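Local coordinates for N-acetylglucosamine 2-epimerase (PDB 3GT5), which probably catalyses the isomerisation of a sugar, as a member of the N-acylglucosamine 2-epimerase family, although its own substrate is not established, at residues A[20-25]-A[374-379]; A[31-36]-A[55-60]; A[321-326]-A[330-335]. One frame throughout, in Å; residues are numbered along the deposited sequence.

Interaction 1: residues A[20-25]-A[374-379]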
loop_
_atom_site.group_PDB
_atom_site.type_symbol
_atom_site.label_atom_id
_atom_site.label_comp_id
_atom_site.label_asym_id
_atom_site.label_seq_id
_atom_site.Cartn_x
_atom_site.Cartn_y
_atom_site.Cartn_z
ATOM N N ALA A 20 -17.965 -6.560 4.235
ATOM C CA ALA A 20 -19.009 -6.743 5.236
ATOM C C ALA A 20 -18.519 -6.403 6.643
ATOM O O ALA A 20 -19.317 -5.969 7.461
ATOM C CB ALA A 20 -19.618 -8.183 5.153
ATOM N N PHE A 21 -17.223 -6.538 6.931
ATOM C CA PHE A 21 -16.673 -6.097 8.219
ATOM C C PHE A 21 -16.780 -4.568 8.378
ATOM O O PHE A 21 -17.209 -4.033 9.423
ATOM C CB PHE A 21 -15.182 -6.522 8.372
ATOM C CG PHE A 21 -14.539 -5.993 9.593
ATOM C CD1 PHE A 21 -14.746 -6.610 10.807
ATOM C CD2 PHE A 21 -13.784 -4.842 9.575
ATOM C CE1 PHE A 21 -14.174 -6.129 11.935
ATOM C CE2 PHE A 21 -13.218 -4.349 10.734
ATOM C CZ PHE A 21 -13.408 -4.999 11.905
ATOM N N TYR A 22 -16.366 -3.830 7.346
ATOM C CA TYR A 22 -16.234 -2.371 7.453
ATOM C C TYR A 22 -17.549 -1.638 7.150
ATOM O O TYR A 22 -17.794 -0.587 7.674
ATOM C CB TYR A 22 -15.192 -1.868 6.448
ATOM C CG TYR A 22 -13.788 -2.174 6.847
ATOM C CD1 TYR A 22 -13.082 -3.205 6.223
ATOM C CD2 TYR A 22 -13.159 -1.461 7.886
ATOM C CE1 TYR A 22 -11.788 -3.547 6.617
ATOM C CE2 TYR A 22 -11.811 -1.769 8.253
ATOM C CZ TYR A 22 -11.159 -2.801 7.627
ATOM O OH TYR A 22 -9.866 -3.115 7.965
ATOM N N HIS A 23 -18.343 -2.194 6.248
ATOM C CA HIS A 23 -19.524 -1.503 5.750
ATOM C C HIS A 23 -20.787 -2.010 6.450
ATOM O O HIS A 23 -20.993 -3.221 6.496
ATOM C CB HIS A 23 -19.678 -1.702 4.231
ATOM C CG HIS A 23 -20.778 -0.866 3.663
ATOM N ND1 HIS A 23 -20.674 0.499 3.581
ATOM C CD2 HIS A 23 -22.031 -1.182 3.254
ATOM C CE1 HIS A 23 -21.813 0.998 3.121
ATOM N NE2 HIS A 23 -22.655 -0.002 2.924
ATOM N N PRO A 24 -21.625 -1.098 6.991
ATOM C CA PRO A 24 -21.525 0.362 6.953
ATOM C C PRO A 24 -20.949 1.011 8.240
ATOM O O PRO A 24 -20.968 2.239 8.395
ATOM C CB PRO A 24 -22.977 0.769 6.760
ATOM C CG PRO A 24 -23.684 -0.178 7.718
ATOM C CD PRO A 24 -22.952 -1.521 7.490
ATOM N N ARG A 25 -20.402 0.209 9.143
ATOM C CA ARG A 25 -19.978 0.711 10.447
ATOM C C ARG A 25 -18.827 1.732 10.411
ATOM O O ARG A 25 -18.701 2.546 11.328
ATOM C CB ARG A 25 -19.615 -0.444 11.369
ATOM C CG ARG A 25 -20.843 -1.191 11.863
ATOM C CD ARG A 25 -20.492 -2.435 12.659
ATOM N NE ARG A 25 -19.555 -3.302 11.931
ATOM C CZ ARG A 25 -19.072 -4.440 12.413
ATOM N NH1 ARG A 25 -18.214 -5.171 11.689
ATOM N NH2 ARG A 25 -19.470 -4.869 13.597
ATOM N N LYS A 374 -4.771 1.116 8.715
ATOM C CA LYS A 374 -5.235 -0.182 8.153
ATOM C C LYS A 374 -6.697 -0.132 7.792
ATOM O O LYS A 374 -7.532 0.155 8.643
ATOM C CB LYS A 374 -4.992 -1.329 9.130
ATOM C CG LYS A 374 -5.632 -2.634 8.742
ATOM C CD LYS A 374 -4.998 -3.830 9.483
ATOM C CE LYS A 374 -5.566 -5.164 9.119
ATOM N NZ LYS A 374 -7.039 -5.292 9.367
ATOM N N THR A 375 -6.998 -0.411 6.530
ATOM C CA THR A 375 -8.356 -0.482 6.051
ATOM C C THR A 375 -8.570 -1.758 5.292
ATOM O O THR A 375 -9.621 -1.941 4.694
ATOM C CB THR A 375 -8.743 0.723 5.145
ATOM O OG1 THR A 375 -8.107 0.557 3.875
ATOM C CG2 THR A 375 -8.335 2.003 5.794
ATOM N N ASP A 376 -7.603 -2.675 5.337
ATOM C CA ASP A 376 -7.554 -3.828 4.419
ATOM C C ASP A 376 -7.513 -3.449 2.917
ATOM O O ASP A 376 -7.872 -4.238 2.037
ATOM C CB ASP A 376 -8.688 -4.835 4.749
ATOM C CG ASP A 376 -8.368 -5.656 5.997
ATOM O OD1 ASP A 376 -7.884 -6.797 5.848
ATOM O OD2 ASP A 376 -8.562 -5.141 7.102
ATOM N N TYR A 377 -7.089 -2.225 2.639
ATOM C CA TYR A 377 -6.625 -1.828 1.305
ATOM C C TYR A 377 -5.589 -2.821 0.782
ATOM O O TYR A 377 -5.665 -3.244 -0.371
ATOM C CB TYR A 377 -6.115 -0.344 1.312
ATOM C CG TYR A 377 -4.805 -0.122 0.544
ATOM C CD1 TYR A 377 -4.795 0.230 -0.812
ATOM C CD2 TYR A 377 -3.615 -0.271 1.176
ATOM C CE1 TYR A 377 -3.583 0.456 -1.497
ATOM C CE2 TYR A 377 -2.418 -0.067 0.538
ATOM C CZ TYR A 377 -2.389 0.275 -0.788
ATOM O OH TYR A 377 -1.139 0.442 -1.340
ATOM N N HIS A 378 -4.648 -3.277 1.617
ATOM C CA HIS A 378 -3.652 -4.203 1.130
ATOM C C HIS A 378 -4.245 -5.572 0.798
ATOM O O HIS A 378 -3.805 -6.195 -0.185
ATOM C CB HIS A 378 -2.530 -4.473 2.143
ATOM C CG HIS A 378 -1.520 -3.393 2.268
ATOM N ND1 HIS A 378 -0.515 -3.204 1.349
ATOM C CD2 HIS A 378 -1.321 -2.474 3.243
ATOM C CE1 HIS A 378 0.273 -2.225 1.760
ATOM N NE2 HIS A 378 -0.199 -1.759 2.902
ATOM N N THR A 379 -5.201 -6.070 1.603
ATOM C CA THR A 379 -5.681 -7.427 1.383
ATOM C C THR A 379 -6.718 -7.491 0.253
ATOM O O THR A 379 -6.646 -8.335 -0.642
ATOM C CB THR A 379 -6.208 -8.023 2.693
ATOM O OG1 THR A 379 -7.330 -7.253 3.152
ATOM C CG2 THR A 379 -5.106 -7.958 3.710
#
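Tyr22 and Asp376 illustrate how a phenol can join the two ends of a long chain through one buried carboxylate. The phenol donates from Tyr22 OH to Asp376 OD2 at 2.6 Å, using the anti lone pair of that oxygen, and the carboxylate plane is turned 55° from the ring. Tyr22 reaches this far because its CG stands anti to its own carbonyl carbon (chi1 -74°), sending the ring out from the last turn of its helix. The ring then passes close to the backbone of the other segment, with Tyr22 CE1 lying 3.3 Å from Thr375 O.

Asp376 OD2 has a second donor. Lys374 NZ, at the end of a chain extended as far as CE and bent only at chi4, forms a salt bridge of 2.7 Å to Asp376 OD2 on the syn side, somewhat out of the carboxylate plane. The other oxygen, Asp376 OD1, accepts from Thr379 OG1 at 2.8 Å, so both oxygens are tied and the carboxylate's rotation is fixed.

Ser370 bonds to both Tyr22 OH and Lys374 NZ. The contact thus joins the C-terminal end of helix 8-22 to the start of helix 377-387, where Asp376 occupies the N-cap position without its side chain making a capping bond, while helix 51-68 packs against Thr375 and helix 309-326 against Thr379.

Interaction 2: residues A[31-36]-A[55-60]; sequences GGFFHY and TRFVFN
Phe57 meets Phe33 and the backbone of Phe34 in a small aromatic contact that shows how a loop without regular structure can be seated on a helix by one side chain. The first two residues of 55-60 look to other partners. Thr55 turns away from the loop, its hydroxyl bonded back to Leu51 and Val52 in the preceding turn, and Arg56 packs on Tyr377 and makes a cation-pi contact with Phe117.

Phe57 then points at the loop. Its CB sits over one face of the Phe33 ring, offset toward the rim, with Phe57 CB 3.5 Å from Phe33 CD2; measured to the ring centroid this CH-pi contact is 3.8 Å. Beyond CB the two rings form an offset stack, centroids 4.9 Å apart and planes inclined by 30°, and the side chains run past each other in opposite directions. Phe33 lies there because its CG is anti to its carbonyl carbon (chi1 -53°). Farther along the same flank of the ring, Phe57 CE2 comes within 3.4 Å of Phe34 O, a buried carbonyl with no hydrogen-bonding partner in the model. His35 CD2 approaches the edge of that ring, 4.0 Å from Phe57 CE2, while His35 ND1 is bonded to the backbone N of His50.

In the helical fold of this epimerase family, a barrel built of paired helices, the contact lays the segment leading from helix 8-22 to strand 36-37 against helix 51-68. The Phe57 ring also meets Tyr22, with planes at about 80°.

Val58 follows and touches Ala121 of helix 112-127. Phe59 packs on Cys124 and meets Tyr377 edge-to-face. Asn60 closes the segment, its ND2 bonded to Thr375 O.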
loop_
_atom_site.group_PDB
_atom_site.type_symbol
_atom_site.label_atom_id
_atom_site.label_comp_id
_atom_site.label_asym_id
_atom_site.label_seq_id
_atom_site.Cartn_x
_atom_site.Cartn_y
_atom_site.Cartn_z
ATOM N N GLY A 31 -18.827 13.132 8.950
ATOM C CA GLY A 31 -17.655 13.399 8.090
ATOM C C GLY A 31 -16.639 12.241 8.080
ATOM O O GLY A 31 -16.170 11.797 9.140
ATOM N N GLY A 32 -16.323 11.756 6.871
ATOM C CA GLY A 32 -15.314 10.716 6.656
ATOM C C GLY A 32 -15.673 9.372 7.283
ATOM O O GLY A 32 -16.862 9.027 7.443
ATOM N N PHE A 33 -14.627 8.649 7.683
ATOM C CA PHE A 33 -14.739 7.315 8.242
ATOM C C PHE A 33 -14.082 7.262 9.608
ATOM O O PHE A 33 -13.134 8.018 9.887
ATOM C CB PHE A 33 -14.057 6.300 7.310
ATOM C CG PHE A 33 -14.535 6.353 5.900
ATOM C CD1 PHE A 33 -15.724 5.729 5.507
ATOM C CD2 PHE A 33 -13.839 7.067 4.953
ATOM C CE1 PHE A 33 -16.150 5.777 4.140
ATOM C CE2 PHE A 33 -14.286 7.154 3.638
ATOM C CZ PHE A 33 -15.440 6.497 3.239
ATOM N N PHE A 34 -14.563 6.350 10.452
ATOM C CA PHE A 34 -13.866 6.010 11.688
ATOM C C PHE A 34 -12.630 5.178 11.284
ATOM O O PHE A 34 -12.670 4.391 10.315
ATOM C CB PHE A 34 -14.751 5.209 12.632
ATOM C CG PHE A 34 -16.019 5.911 12.993
ATOM C CD1 PHE A 34 -15.994 7.031 13.850
ATOM C CD2 PHE A 34 -17.238 5.481 12.479
ATOM C CE1 PHE A 34 -17.180 7.705 14.185
ATOM C CE2 PHE A 34 -18.421 6.169 12.813
ATOM C CZ PHE A 34 -18.377 7.271 13.670
ATOM N N HIS A 35 -11.543 5.339 12.022
ATOM C CA HIS A 35 -10.252 4.745 11.641
ATOM C C HIS A 35 -9.672 3.695 12.609
ATOM O O HIS A 35 -8.607 3.154 12.343
ATOM C CB HIS A 35 -9.224 5.858 11.410
ATOM C CG HIS A 35 -9.565 6.753 10.264
ATOM N ND1 HIS A 35 -8.874 7.912 9.993
ATOM C CD2 HIS A 35 -10.526 6.660 9.315
ATOM C CE1 HIS A 35 -9.382 8.485 8.918
ATOM N NE2 HIS A 35 -10.371 7.733 8.468
ATOM N N TYR A 36 -10.361 3.399 13.719
ATOM C CA TYR A 36 -9.842 2.467 14.716
ATOM C C TYR A 36 -10.910 1.428 15.077
ATOM O O TYR A 36 -11.955 1.779 15.664
ATOM C CB TYR A 36 -9.410 3.239 15.965
ATOM C CG TYR A 36 -8.186 4.140 15.797
ATOM C CD1 TYR A 36 -6.911 3.712 16.167
ATOM C CD2 TYR A 36 -8.316 5.420 15.305
ATOM C CE1 TYR A 36 -5.808 4.534 16.039
ATOM C CE2 TYR A 36 -7.222 6.250 15.161
ATOM C CZ TYR A 36 -5.971 5.800 15.548
ATOM O OH TYR A 36 -4.902 6.640 15.427
ATOM N N THR A 55 -7.788 8.242 2.960
ATOM C CA THR A 55 -7.563 7.942 1.536
ATOM C C THR A 55 -7.751 6.454 1.188
ATOM O O THR A 55 -8.341 6.120 0.147
ATOM C CB THR A 55 -6.185 8.454 1.116
ATOM O OG1 THR A 55 -5.175 7.904 1.980
ATOM C CG2 THR A 55 -6.133 9.985 1.139
ATOM N N ARG A 56 -7.236 5.554 2.027
ATOM C CA ARG A 56 -7.341 4.124 1.735
ATOM C C ARG A 56 -8.795 3.669 1.707
ATOM O O ARG A 56 -9.151 2.798 0.924
ATOM C CB ARG A 56 -6.523 3.291 2.733
ATOM C CG ARG A 56 -5.025 3.286 2.379
ATOM C CD ARG A 56 -4.227 2.508 3.393
ATOM N NE ARG A 56 -2.796 2.552 3.088
ATOM C CZ ARG A 56 -1.872 1.866 3.772
ATOM N NH1 ARG A 56 -2.241 1.031 4.732
ATOM N NH2 ARG A 56 -0.584 1.959 3.437
ATOM N N PHE A 57 -9.640 4.227 2.576
ATOM C CA PHE A 57 -11.071 3.856 2.536
ATOM C C PHE A 57 -11.748 4.292 1.227
ATOM O O PHE A 57 -12.657 3.635 0.763
ATOM C CB PHE A 57 -11.850 4.456 3.683
ATOM C CG PHE A 57 -11.909 3.599 4.916
ATOM C CD1 PHE A 57 -12.549 2.365 4.899
ATOM C CD2 PHE A 57 -11.394 4.068 6.115
ATOM C CE1 PHE A 57 -12.618 1.586 6.060
ATOM C CE2 PHE A 57 -11.468 3.292 7.286
ATOM C CZ PHE A 57 -12.087 2.054 7.239
ATOM N N VAL A 58 -11.314 5.399 0.626
ATOM C CA VAL A 58 -11.803 5.752 -0.721
ATOM C C VAL A 58 -11.429 4.672 -1.735
ATOM O O VAL A 58 -12.252 4.261 -2.542
ATOM C CB VAL A 58 -11.234 7.098 -1.166
ATOM C CG1 VAL A 58 -11.478 7.388 -2.678
ATOM C CG2 VAL A 58 -11.795 8.203 -0.331
ATOM N N PHE A 59 -10.191 4.177 -1.695
ATOM C CA PHE A 59 -9.787 3.041 -2.533
ATOM C C PHE A 59 -10.701 1.810 -2.299
ATOM O O PHE A 59 -11.177 1.225 -3.272
ATOM C CB PHE A 59 -8.283 2.705 -2.306
ATOM C CG PHE A 59 -7.819 1.444 -2.940
ATOM C CD1 PHE A 59 -7.131 1.484 -4.138
ATOM C CD2 PHE A 59 -8.010 0.212 -2.308
ATOM C CE1 PHE A 59 -6.652 0.318 -4.726
ATOM C CE2 PHE A 59 -7.542 -0.989 -2.910
ATOM C CZ PHE A 59 -6.854 -0.915 -4.118
ATOM N N ASN A 60 -10.890 1.410 -1.031
ATOM C CA ASN A 60 -11.687 0.230 -0.625
ATOM C C ASN A 60 -13.015 0.308 -1.379
ATOM O O ASN A 60 -13.455 -0.634 -2.033
ATOM C CB ASN A 60 -12.096 0.279 0.857
ATOM C CG ASN A 60 -11.035 -0.174 1.854
ATOM O OD1 ASN A 60 -9.853 -0.348 1.529
ATOM N ND2 ASN A 60 -11.498 -0.410 3.125
#

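Interaction 3: residues A[321-326]-A[330-335]; sequences LLATRS and RYWQWY
Ala323 and Trp332 face each other across two neighbouring antiparallel helices and show how a small residue lets a large ring lie close. The methyl CB of Ala323 sits almost straight above the five-membered ring of the indole, 3.3 Å from its centroid and 5° off the normal, a tight CH-pi contact. Trp332 CG lies anti to its carbonyl carbon (chi1 -79°), which carries the indole back across the gap between the helices.

Tyr331 meets the neighbouring residue in a comparable way. Leu322 CB lies over the centre of its ring, 3.7 Å from the centroid, and the two side chains cross obliquely. Ala323 CB also touches Tyr331 CB at 3.6 Å, so this alanine fits between the two aromatic residues. At the ring's edge, near its plane, Ser326 OG lies 3.4 Å from Tyr331 CD2. That hydroxyl donates to Leu322 O at 2.7 Å, from above the carbonyl plane, while Ser326 N reaches the same oxygen from the opposite face. The phenol of Tyr331 is directed to Asp278 and Arg274 on helix 269-284.

The short helical segments approach to 8.1 Å between axes at 161°, and only three residues separate them. This is an antiparallel alpha-alpha hairpin of helices 309-326 and 329-346, joined by a short turn, a connection characteristic of the (alpha/alpha)6 barrel, the fold of this family.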
loop_
_atom_site.group_PDB
_atom_site.type_symbol
_atom_site.label_atom_id
_atom_site.label_comp_id
_atom_site.label_asym_id
_atom_site.label_seq_id
_atom_site.Cartn_x
_atom_site.Cartn_y
_atom_site.Cartn_z
ATOM N N LEU A 321 0.974 -12.575 -10.274
ATOM C CA LEU A 321 1.467 -11.866 -11.460
ATOM C C LEU A 321 2.729 -12.536 -12.087
ATOM O O LEU A 321 2.810 -12.659 -13.301
ATOM C CB LEU A 321 1.668 -10.368 -11.186
ATOM C CG LEU A 321 0.429 -9.523 -10.834
ATOM C CD1 LEU A 321 0.717 -8.022 -10.869
ATOM C CD2 LEU A 321 -0.680 -9.811 -11.737
ATOM N N LEU A 322 3.666 -12.985 -11.250
ATOM C CA LEU A 322 4.896 -13.630 -11.694
ATOM C C LEU A 322 4.572 -14.957 -12.346
ATOM O O LEU A 322 5.128 -15.253 -13.388
ATOM C CB LEU A 322 5.839 -13.861 -10.527
ATOM C CG LEU A 322 6.529 -12.558 -10.092
ATOM C CD1 LEU A 322 7.032 -12.605 -8.645
ATOM C CD2 LEU A 322 7.674 -12.303 -11.080
ATOM N N ALA A 323 3.670 -15.714 -11.739
ATOM C CA ALA A 323 3.203 -17.001 -12.307
ATOM C C ALA A 323 2.594 -16.833 -13.693
ATOM O O ALA A 323 2.913 -17.621 -14.619
ATOM C CB ALA A 323 2.204 -17.711 -11.346
ATOM N N THR A 324 1.738 -15.831 -13.873
ATOM C CA THR A 324 1.012 -15.654 -15.123
ATOM C C THR A 324 1.930 -15.166 -16.238
ATOM O O THR A 324 1.865 -15.651 -17.363
ATOM C CB THR A 324 -0.163 -14.677 -14.954
ATOM O OG1 THR A 324 -0.995 -15.140 -13.885
ATOM C CG2 THR A 324 -0.992 -14.632 -16.255
ATOM N N ARG A 325 2.833 -14.248 -15.900
ATOM C CA ARG A 325 3.795 -13.743 -16.874
ATOM C C ARG A 325 4.884 -14.757 -17.248
ATOM O O ARG A 325 5.234 -14.911 -18.437
ATOM C CB ARG A 325 4.449 -12.471 -16.318
ATOM C CG ARG A 325 5.403 -11.764 -17.255
ATOM C CD ARG A 325 4.781 -11.477 -18.626
ATOM N NE ARG A 325 5.477 -10.411 -19.341
ATOM C CZ ARG A 325 6.626 -10.534 -20.005
ATOM N NH1 ARG A 325 7.274 -11.703 -20.069
ATOM N NH2 ARG A 325 7.138 -9.462 -20.616
ATOM N N SER A 326 5.421 -15.448 -16.253
ATOM C CA SER A 326 6.579 -16.303 -16.449
ATOM C C SER A 326 6.209 -17.715 -16.891
ATOM O O SER A 326 7.051 -18.406 -17.457
ATOM C CB SER A 326 7.391 -16.393 -15.156
ATOM O OG SER A 326 6.720 -17.209 -14.203
ATOM N N ARG A 330 6.255 -22.748 -9.966
ATOM C CA ARG A 330 6.737 -22.545 -8.613
ATOM C C ARG A 330 6.110 -21.262 -8.030
ATOM O O ARG A 330 5.909 -21.174 -6.819
ATOM C CB ARG A 330 8.278 -22.491 -8.551
ATOM C CG ARG A 330 8.953 -23.889 -8.781
ATOM C CD ARG A 330 10.495 -23.836 -8.958
ATOM N NE ARG A 330 10.928 -22.905 -10.007
ATOM C CZ ARG A 330 12.200 -22.520 -10.210
ATOM N NH1 ARG A 330 13.201 -22.986 -9.454
ATOM N NH2 ARG A 330 12.483 -21.663 -11.191
ATOM N N TYR A 331 5.800 -20.278 -8.890
ATOM C CA TYR A 331 5.114 -19.058 -8.419
ATOM C C TYR A 331 3.662 -19.319 -7.992
ATOM O O TYR A 331 3.187 -18.712 -7.047
ATOM C CB TYR A 331 5.213 -17.905 -9.418
ATOM C CG TYR A 331 6.608 -17.357 -9.554
ATOM C CD1 TYR A 331 7.294 -16.850 -8.459
ATOM C CD2 TYR A 331 7.253 -17.345 -10.804
ATOM C CE1 TYR A 331 8.587 -16.363 -8.591
ATOM C CE2 TYR A 331 8.564 -16.851 -10.943
ATOM C CZ TYR A 331 9.219 -16.371 -9.840
ATOM O OH TYR A 331 10.506 -15.886 -9.967
ATOM N N TRP A 332 2.956 -20.231 -8.647
ATOM C CA TRP A 332 1.630 -20.599 -8.162
ATOM C C TRP A 332 1.701 -21.390 -6.859
ATOM O O TRP A 332 0.803 -21.264 -6.023
ATOM C CB TRP A 332 0.822 -21.372 -9.214
ATOM C CG TRP A 332 0.195 -20.509 -10.302
ATOM C CD1 TRP A 332 0.363 -20.649 -11.658
ATOM C CD2 TRP A 332 -0.755 -19.450 -10.128
ATOM N NE1 TRP A 332 -0.390 -19.726 -12.324
ATOM C CE2 TRP A 332 -1.100 -18.983 -11.415
ATOM C CE3 TRP A 332 -1.339 -18.842 -9.010
ATOM C CZ2 TRP A 332 -1.953 -17.900 -11.613
ATOM C CZ3 TRP A 332 -2.245 -17.797 -9.209
ATOM C CH2 TRP A 332 -2.528 -17.331 -10.506
ATOM N N GLN A 333 2.738 -22.221 -6.696
ATOM C CA GLN A 333 2.969 -22.900 -5.425
ATOM C C GLN A 333 3.190 -21.884 -4.304
ATOM O O GLN A 333 2.677 -22.069 -3.187
ATOM C CB GLN A 333 4.093 -23.929 -5.531
ATOM C CG GLN A 333 3.604 -25.102 -6.358
ATOM C CD GLN A 333 4.688 -25.939 -6.958
ATOM O OE1 GLN A 333 5.886 -25.737 -6.723
ATOM N NE2 GLN A 333 4.266 -26.906 -7.774
ATOM N N TRP A 334 3.912 -20.803 -4.595
ATOM C CA TRP A 334 4.068 -19.739 -3.577
ATOM C C TRP A 334 2.735 -19.099 -3.227
ATOM O O TRP A 334 2.411 -18.899 -2.071
ATOM C CB TRP A 334 5.074 -18.676 -4.003
ATOM C CG TRP A 334 6.466 -19.044 -3.582
ATOM C CD1 TRP A 334 7.494 -19.419 -4.384
ATOM C CD2 TRP A 334 6.973 -19.065 -2.242
ATOM N NE1 TRP A 334 8.604 -19.684 -3.632
ATOM C CE2 TRP A 334 8.325 -19.449 -2.316
ATOM C CE3 TRP A 334 6.424 -18.759 -0.995
ATOM C CZ2 TRP A 334 9.127 -19.574 -1.185
ATOM C CZ3 TRP A 334 7.210 -18.881 0.120
ATOM C CH2 TRP A 334 8.559 -19.293 0.015
ATOM N N TYR A 335 1.981 -18.757 -4.256
ATOM C CA TYR A 335 0.623 -18.232 -4.090
ATOM C C TYR A 335 -0.218 -19.095 -3.156
ATOM O O TYR A 335 -0.841 -18.587 -2.232
ATOM C CB TYR A 335 -0.050 -18.154 -5.454
ATOM C CG TYR A 335 -1.441 -17.587 -5.460
ATOM C CD1 TYR A 335 -1.653 -16.223 -5.440
ATOM C CD2 TYR A 335 -2.556 -18.415 -5.489
ATOM C CE1 TYR A 335 -2.935 -15.670 -5.432
ATOM C CE2 TYR A 335 -3.836 -17.872 -5.472
ATOM C CZ TYR A 335 -4.034 -16.514 -5.451
ATOM O OH TYR A 335 -5.329 -16.001 -5.432
#

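Interactions 1 and 2 are neighbours, their centres about 9 Å apart, and they meet where Thr375 O receives Asn60 ND2 and Thr375 packs on Arg56 of helix 51-68. Interaction 3 stands apart, its centre about 27 Å from that of interaction 1 and about 32 Å from that of interaction 2, on the opposite side of the chain's centre from the latter. Along the chain, interaction 1 encloses both others: it joins helix 8-22 to helix 377-387, whereas interaction 2 closes before interaction 3 opens. Of these three contacts, one brings the chain's two ends together, consistent with closure of the helical barrel, whereas the others join segments close in sequence.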